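Local coordinates for protein teichoic acid D-alanine hydrolase (Staphylococcus aureus, PDB 5ZH8) that hydrolyses the D-alanyl esters carried by wall teichoic acid and lipoteichoic acid in the staphylococcal cell envelope, at residues L156-K160 with V193-Q197; L167-M171 with N215-L219; Y211-Y216 with Y329-Y334. One frame throughout, in Å; residues are numbered along the deposited sequence.

Contacts 2 and 3 are buried and share Asn215 and Tyr216 at the start of helix 213-227; their centres are about 7 Å apart. Contact 1 lies nearer the surface, partly buried, its centre about 23 Å from that of the chain. Its Phe159 and Val193 rest on Val218 of contact 2, so the three form one chain of packing from the outer face of the helical region to the beta hairpin 329-335. The chemistry shifts on the way: contact 1 sets a lysine over an indole and an amide on a carbonyl, contact 2 is mainly aliphatic packing with one phenol bond, and contact 3 is a tyrosine cluster bridged by water.

Contact 1. Residues L156-K160 with V193-Q197; sequences LPWFK and VKAIQ
With chi1 at 48°, Trp158 holds CG between its backbone N and carbonyl carbon, which turns the indole toward Lys194, while Gln197, its CG anti to the backbone N (chi1 -171°), bends at chi2 to bring its amide to Lys160. The contact joins a loop carrying a type I beta turn, Leu156 to Phe159, to helix 189-199 in the helical region of the beta-lactamase/penicillin-binding-protein fold; an inverse gamma turn centred on Phe159 overlaps its end. The indole lies between two aliphatic groups. Lys194 CE stands over one face, 3.8 Å from the centroid of the Trp158 six-membered ring, in a CH-pi contact, and Leu156 CG covers the opposite face toward the rim. Farther along the same extended lysine, NZ makes a cation-pi contact, 4.9 Å from the centroid of the Trp158 five-membered ring and nearly on its normal. Val193 ties the two aromatics together: its CG1 meets Trp158 CH2 at 3.7 Å and Phe159 CD1 at 3.8 Å. Phe159 runs past Gln197 in the opposite direction, the ring steeply inclined to the amide, with CD1 3.7 Å from Gln197 CB. Beyond them the amide nitrogen Gln197 NE2 donates to Lys160 O over 2.7 Å, at an N-H...O angle of 159°, and so ties the backbone just after the turn to the helix. Leu177 and, from helix 213-227, Val218 back the buried Phe159. At the edge of its ring, in plane, lie Ile196 CG2 and the carbonyl oxygen Val193 O, the latter 3.8 Å from Phe159 CE1.

Contact 2. Residues L167-M171 with N215-L219; sequences LKDLM and NYLVL
Two helices of the helical region of the beta-lactamase-like fold pack here through Leu170 and Leu219: the short helix 167-171 runs at 134° to the 215-219 part of helix 213-227, the segment axes 9.1 Å apart at closest approach. Leu170 points into the partner and divides its branches. CD1 goes to the aliphatic side, 3.6 Å from Val218 CG1 and 3.8 Å from Leu219 CD2, while CD2 turns to the amide oxygen of Asn215. That Asn215 OD1 has its polar partner in Ser175 OG, and Asn215 ND2 donates to His173 ND1, so the side chain is fixed from the loop that follows helix 167-171. Leu167 extends the apolar patch, its CD2 3.8 Å from Leu219 CD2, and Val152 and Tyr155 back it. The polar tie lies at the other end. Tyr216 lies alongside Met171, pointing the same way, and its ring takes Leu219 CD1 over the centre of one face. Met171 CG, anti to the backbone N (chi1 -180°), passes 3.5 Å from Tyr216 OH. The phenol donates a hydrogen bond to Met171 O, with a C=O...OH angle of 124°, in the carbonyl plane on a lone pair, and Tyr216 OH lies 2.6 Å from Met171 O.

Contact 3. Residues Y211-Y216 with Y329-Y334; sequences YNDGNY and YRYGFY
Tyr211 and Tyr329 meet at about a right angle in an offset edge-to-face pair: the edge of Tyr211 turns toward the face of Tyr329, with centroids 5.8 Å apart and planes at 77°. Tyr329 CG stands anti to the backbone N (chi1 -165°), carrying the ring from the hairpin toward the start of helix 213-227. Tyr334, whose ring face covers Tyr329 CD1, brings its OH 3.7 Å from Tyr211 CE1. From the opposite direction to Tyr329 comes Tyr216, its OH 3.7 Å from Tyr329 CE2. The hairpin turns through a type I' beta turn, Arg330 to Phe333, where Gly332 N donates weakly (3.0 Å) to Tyr216 OH, whose stronger bond is to Met171 O. A water gathers the polar ends, accepting from Tyr329 OH (2.6 Å), donating to Gly332 O (2.6 Å) and bonding Tyr211 OH (3.1 Å). Asn212 N-caps the helix through OD1, which accepts from Gly214 N. Tyr211 OH also bonds Ser127 OG of the SxxK pattern Ser127-Lys130, and Tyr211-Asn212-Asp213 probably matches the YxN motif of the serine beta-lactamase family, with aspartate third. Ring packing, water and serine together would limit the rotation of Tyr211 beside the probable active site.

Contact 1. Residues L156-K160 with V193-Q197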
# COMPACT_ATOMS: atom_id res chain seq x y z
N LEU A 156 23.84 18.52 -18.76
CA LEU A 156 24.07 18.61 -17.33
C LEU A 156 25.49 18.10 -17.02
O LEU A 156 25.65 17.02 -16.48
CB LEU A 156 23.00 17.80 -16.59
CG LEU A 156 22.70 18.14 -15.13
CD1 LEU A 156 22.37 19.63 -14.94
CD2 LEU A 156 21.55 17.27 -14.65
N PRO A 157 26.52 18.90 -17.39
CA PRO A 157 27.95 18.53 -17.36
C PRO A 157 28.42 17.79 -16.12
O PRO A 157 29.22 16.86 -16.23
CB PRO A 157 28.65 19.88 -17.47
CG PRO A 157 27.70 20.75 -18.21
CD PRO A 157 26.32 20.28 -17.87
N TRP A 158 27.95 18.22 -14.95
CA TRP A 158 28.39 17.63 -13.68
C TRP A 158 27.80 16.24 -13.41
O TRP A 158 28.38 15.46 -12.66
CB TRP A 158 28.13 18.56 -12.49
CG TRP A 158 26.75 19.15 -12.42
CD1 TRP A 158 26.35 20.35 -12.93
CD2 TRP A 158 25.61 18.58 -11.78
NE1 TRP A 158 25.02 20.57 -12.66
CE2 TRP A 158 24.54 19.49 -11.95
CE3 TRP A 158 25.38 17.39 -11.09
CZ2 TRP A 158 23.26 19.25 -11.46
CZ3 TRP A 158 24.11 17.15 -10.58
CH2 TRP A 158 23.06 18.08 -10.77
N PHE A 159 26.66 15.92 -14.03
CA PHE A 159 26.08 14.59 -13.90
C PHE A 159 26.89 13.56 -14.68
O PHE A 159 26.51 13.12 -15.77
CB PHE A 159 24.61 14.59 -14.36
CG PHE A 159 23.84 13.39 -13.88
CD1 PHE A 159 23.20 13.43 -12.65
CD2 PHE A 159 23.76 12.23 -14.64
CE1 PHE A 159 22.50 12.34 -12.19
CE2 PHE A 159 23.05 11.13 -14.19
CZ PHE A 159 22.42 11.19 -12.96
N LYS A 160 28.04 13.17 -14.12
CA LYS A 160 28.93 12.21 -14.74
C LYS A 160 28.63 10.80 -14.25
O LYS A 160 28.22 10.60 -13.10
CB LYS A 160 30.39 12.58 -14.47
CG LYS A 160 31.17 13.01 -15.71
CD LYS A 160 31.23 11.91 -16.77
CE LYS A 160 32.41 12.08 -17.71
NZ LYS A 160 32.43 11.02 -18.76
N VAL A 193 19.42 15.51 -7.14
CA VAL A 193 20.09 15.02 -8.35
C VAL A 193 21.61 14.90 -8.16
O VAL A 193 22.25 14.06 -8.79
CB VAL A 193 19.76 15.87 -9.60
CG1 VAL A 193 20.53 15.39 -10.83
CG2 VAL A 193 18.26 15.86 -9.86
N LYS A 194 22.18 15.74 -7.30
CA LYS A 194 23.59 15.60 -6.93
C LYS A 194 23.80 14.38 -6.02
O LYS A 194 24.88 13.81 -5.99
CB LYS A 194 24.14 16.89 -6.30
CG LYS A 194 25.03 17.65 -7.28
CD LYS A 194 25.07 19.16 -7.07
CE LYS A 194 25.94 19.83 -8.14
NZ LYS A 194 26.45 21.18 -7.78
N ALA A 195 22.77 13.99 -5.28
CA ALA A 195 22.80 12.74 -4.52
C ALA A 195 22.76 11.53 -5.45
O ALA A 195 23.54 10.59 -5.27
CB ALA A 195 21.66 12.69 -3.52
N ILE A 196 21.86 11.57 -6.43
CA ILE A 196 21.70 10.49 -7.43
C ILE A 196 22.97 10.28 -8.25
O ILE A 196 23.29 9.17 -8.65
CB ILE A 196 20.57 10.84 -8.43
CG1 ILE A 196 19.19 10.75 -7.77
CG2 ILE A 196 20.61 9.92 -9.65
CD1 ILE A 196 18.11 11.46 -8.55
N GLN A 197 23.67 11.37 -8.53
CA GLN A 197 24.91 11.30 -9.30
C GLN A 197 26.00 10.55 -8.53
O GLN A 197 26.72 9.76 -9.11
CB GLN A 197 25.37 12.71 -9.73
CG GLN A 197 26.52 12.73 -10.72
CD GLN A 197 27.89 12.58 -10.08
OE1 GLN A 197 28.10 12.98 -8.94
NE2 GLN A 197 28.82 12.02 -10.83

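Contact 2. Residues L167-M171 with N215-L219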
# COMPACT_ATOMS: atom_id res chain seq x y z
N LEU A 167 19.18 10.77 -22.71
CA LEU A 167 17.96 11.29 -22.09
C LEU A 167 16.81 10.30 -22.23
O LEU A 167 15.99 10.18 -21.33
CB LEU A 167 17.55 12.62 -22.73
CG LEU A 167 18.40 13.85 -22.47
CD1 LEU A 167 17.82 15.04 -23.23
CD2 LEU A 167 18.47 14.16 -20.98
N LYS A 168 16.77 9.61 -23.37
CA LYS A 168 15.72 8.64 -23.66
C LYS A 168 15.68 7.50 -22.64
O LYS A 168 14.60 7.04 -22.28
CB LYS A 168 15.89 8.07 -25.07
CG LYS A 168 14.69 7.26 -25.54
CD LYS A 168 14.80 6.81 -26.98
CE LYS A 168 13.41 6.52 -27.55
NZ LYS A 168 13.44 5.68 -28.78
N ASP A 169 16.85 7.05 -22.20
CA ASP A 169 16.93 5.96 -21.22
C ASP A 169 16.43 6.37 -19.83
O ASP A 169 15.92 5.54 -19.08
CB ASP A 169 18.36 5.42 -21.13
CG ASP A 169 18.74 4.58 -22.34
OD1 ASP A 169 17.87 4.35 -23.20
OD2 ASP A 169 19.91 4.14 -22.43
N LEU A 170 16.58 7.65 -19.48
CA LEU A 170 15.96 8.18 -18.27
C LEU A 170 14.45 8.23 -18.44
O LEU A 170 13.70 7.73 -17.60
CB LEU A 170 16.47 9.59 -17.98
CG LEU A 170 17.95 9.81 -17.74
CD1 LEU A 170 18.25 11.29 -17.76
CD2 LEU A 170 18.38 9.21 -16.42
N MET A 171 14.02 8.83 -19.53
CA MET A 171 12.60 8.97 -19.87
C MET A 171 11.87 7.63 -19.85
O MET A 171 10.73 7.56 -19.38
CB MET A 171 12.47 9.65 -21.24
CG MET A 171 11.04 9.87 -21.72
SD MET A 171 10.33 8.44 -22.57
CE MET A 171 11.23 8.43 -24.11
N ASN A 215 14.99 9.06 -12.14
CA ASN A 215 15.14 9.34 -13.56
C ASN A 215 14.50 10.69 -13.89
O ASN A 215 15.14 11.54 -14.51
CB ASN A 215 14.48 8.26 -14.42
CG ASN A 215 15.27 6.97 -14.46
OD1 ASN A 215 16.50 6.95 -14.61
ND2 ASN A 215 14.55 5.85 -14.35
N TYR A 216 13.25 10.88 -13.48
CA TYR A 216 12.54 12.11 -13.81
C TYR A 216 12.96 13.31 -12.96
O TYR A 216 12.69 14.45 -13.33
CB TYR A 216 11.02 11.89 -13.79
CG TYR A 216 10.54 11.29 -15.10
CD1 TYR A 216 10.96 10.03 -15.51
CD2 TYR A 216 9.70 12.00 -15.95
CE1 TYR A 216 10.54 9.49 -16.71
CE2 TYR A 216 9.27 11.47 -17.15
CZ TYR A 216 9.70 10.21 -17.53
OH TYR A 216 9.28 9.68 -18.73
N LEU A 217 13.63 13.06 -11.83
CA LEU A 217 14.28 14.15 -11.09
C LEU A 217 15.49 14.69 -11.86
O LEU A 217 15.70 15.90 -11.91
CB LEU A 217 14.71 13.69 -9.68
CG LEU A 217 13.58 13.30 -8.73
CD1 LEU A 217 14.15 12.76 -7.44
CD2 LEU A 217 12.64 14.47 -8.46
N VAL A 218 16.27 13.80 -12.46
CA VAL A 218 17.39 14.18 -13.34
C VAL A 218 16.90 14.93 -14.57
O VAL A 218 17.52 15.91 -15.01
CB VAL A 218 18.18 12.95 -13.83
CG1 VAL A 218 19.17 13.32 -14.93
CG2 VAL A 218 18.89 12.26 -12.66
N LEU A 219 15.80 14.46 -15.15
CA LEU A 219 15.18 15.11 -16.31
C LEU A 219 14.65 16.49 -15.97
O LEU A 219 14.75 17.41 -16.77
CB LEU A 219 14.05 14.26 -16.91
CG LEU A 219 14.46 13.03 -17.72
CD1 LEU A 219 13.23 12.24 -18.13
CD2 LEU A 219 15.32 13.41 -18.92

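Contact 3. Residues Y211-Y216 with Y329-Y334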
# COMPACT_ATOMS: atom_id res chain seq x y z
N TYR A 211 11.54 1.04 -12.75
CA TYR A 211 10.85 2.28 -12.40
C TYR A 211 11.65 2.99 -11.31
O TYR A 211 12.16 2.36 -10.39
CB TYR A 211 9.43 2.00 -11.92
CG TYR A 211 8.47 3.13 -12.21
CD1 TYR A 211 7.91 3.28 -13.47
CD2 TYR A 211 8.11 4.05 -11.22
CE1 TYR A 211 7.02 4.31 -13.75
CE2 TYR A 211 7.23 5.08 -11.49
CZ TYR A 211 6.68 5.20 -12.76
OH TYR A 211 5.80 6.22 -13.07
N ASN A 212 11.76 4.31 -11.44
CA ASN A 212 12.66 5.08 -10.60
C ASN A 212 12.28 6.56 -10.70
O ASN A 212 12.43 7.17 -11.77
CB ASN A 212 14.10 4.85 -11.06
CG ASN A 212 15.14 5.49 -10.15
OD1 ASN A 212 14.82 6.28 -9.27
ND2 ASN A 212 16.40 5.13 -10.38
N ASP A 213 11.79 7.13 -9.60
CA ASP A 213 11.50 8.56 -9.53
C ASP A 213 12.73 9.37 -9.92
O ASP A 213 12.61 10.41 -10.57
CB ASP A 213 11.06 8.97 -8.12
CG ASP A 213 9.70 8.46 -7.76
OD1 ASP A 213 8.97 7.98 -8.65
OD2 ASP A 213 9.34 8.54 -6.56
N GLY A 214 13.90 8.90 -9.50
CA GLY A 214 15.17 9.55 -9.77
C GLY A 214 15.40 9.93 -11.22
O GLY A 214 15.93 11.00 -11.50
N ASN A 215 14.99 9.06 -12.14
CA ASN A 215 15.14 9.34 -13.56
C ASN A 215 14.50 10.69 -13.89
O ASN A 215 15.14 11.54 -14.51
CB ASN A 215 14.48 8.26 -14.42
CG ASN A 215 15.27 6.97 -14.46
OD1 ASN A 215 16.50 6.95 -14.61
ND2 ASN A 215 14.55 5.85 -14.35
N TYR A 216 13.25 10.88 -13.48
CA TYR A 216 12.54 12.11 -13.81
C TYR A 216 12.96 13.31 -12.96
O TYR A 216 12.69 14.45 -13.33
CB TYR A 216 11.02 11.89 -13.79
CG TYR A 216 10.54 11.29 -15.10
CD1 TYR A 216 10.96 10.03 -15.51
CD2 TYR A 216 9.70 12.00 -15.95
CE1 TYR A 216 10.54 9.49 -16.71
CE2 TYR A 216 9.27 11.47 -17.15
CZ TYR A 216 9.70 10.21 -17.53
OH TYR A 216 9.28 9.68 -18.73
N TYR A 329 5.05 2.76 -21.91
CA TYR A 329 5.44 3.95 -21.17
C TYR A 329 6.22 4.93 -22.04
O TYR A 329 7.11 4.54 -22.77
CB TYR A 329 6.30 3.55 -19.96
CG TYR A 329 6.45 4.65 -18.94
CD1 TYR A 329 5.45 4.90 -18.03
CD2 TYR A 329 7.60 5.44 -18.89
CE1 TYR A 329 5.57 5.89 -17.09
CE2 TYR A 329 7.72 6.45 -17.95
CZ TYR A 329 6.71 6.66 -17.05
OH TYR A 329 6.80 7.64 -16.09
N ARG A 330 5.85 6.20 -21.96
CA ARG A 330 6.65 7.28 -22.54
C ARG A 330 6.27 8.61 -21.88
O ARG A 330 5.11 8.84 -21.53
CB ARG A 330 6.46 7.38 -24.07
CG ARG A 330 5.23 8.15 -24.54
CD ARG A 330 3.92 7.45 -24.17
NE ARG A 330 3.93 6.07 -24.63
CZ ARG A 330 3.81 5.70 -25.90
NH1 ARG A 330 3.64 6.60 -26.87
NH2 ARG A 330 3.87 4.42 -26.21
N TYR A 331 7.27 9.47 -21.71
CA TYR A 331 7.05 10.84 -21.24
C TYR A 331 6.10 10.93 -20.04
O TYR A 331 5.23 11.79 -19.99
CB TYR A 331 6.57 11.73 -22.41
CG TYR A 331 7.63 11.92 -23.46
CD1 TYR A 331 8.63 12.89 -23.29
CD2 TYR A 331 7.67 11.13 -24.61
CE1 TYR A 331 9.61 13.08 -24.25
CE2 TYR A 331 8.65 11.31 -25.57
CZ TYR A 331 9.62 12.28 -25.38
OH TYR A 331 10.61 12.47 -26.32
N GLY A 332 6.29 10.02 -19.09
CA GLY A 332 5.53 10.03 -17.84
C GLY A 332 4.18 9.34 -17.82
O GLY A 332 3.47 9.45 -16.84
N PHE A 333 3.82 8.63 -18.89
CA PHE A 333 2.50 7.96 -18.94
C PHE A 333 2.49 6.75 -19.87
O PHE A 333 3.44 6.52 -20.61
CB PHE A 333 1.43 8.96 -19.37
CG PHE A 333 1.44 9.27 -20.84
CD1 PHE A 333 2.30 10.24 -21.36
CD2 PHE A 333 0.59 8.59 -21.69
CE1 PHE A 333 2.31 10.51 -22.72
CE2 PHE A 333 0.59 8.86 -23.06
CZ PHE A 333 1.45 9.82 -23.56
N TYR A 334 1.40 6.00 -19.82
CA TYR A 334 1.28 4.75 -20.55
C TYR A 334 0.30 4.84 -21.71
O TYR A 334 -0.82 5.30 -21.55
CB TYR A 334 0.78 3.66 -19.60
CG TYR A 334 1.75 3.30 -18.51
CD1 TYR A 334 2.70 2.31 -18.71
CD2 TYR A 334 1.71 3.93 -17.27
CE1 TYR A 334 3.60 1.96 -17.71
CE2 TYR A 334 2.61 3.59 -16.26
CZ TYR A 334 3.54 2.61 -16.49
OH TYR A 334 4.44 2.25 -15.51
O HOH W 1 4.71 8.53 -14.76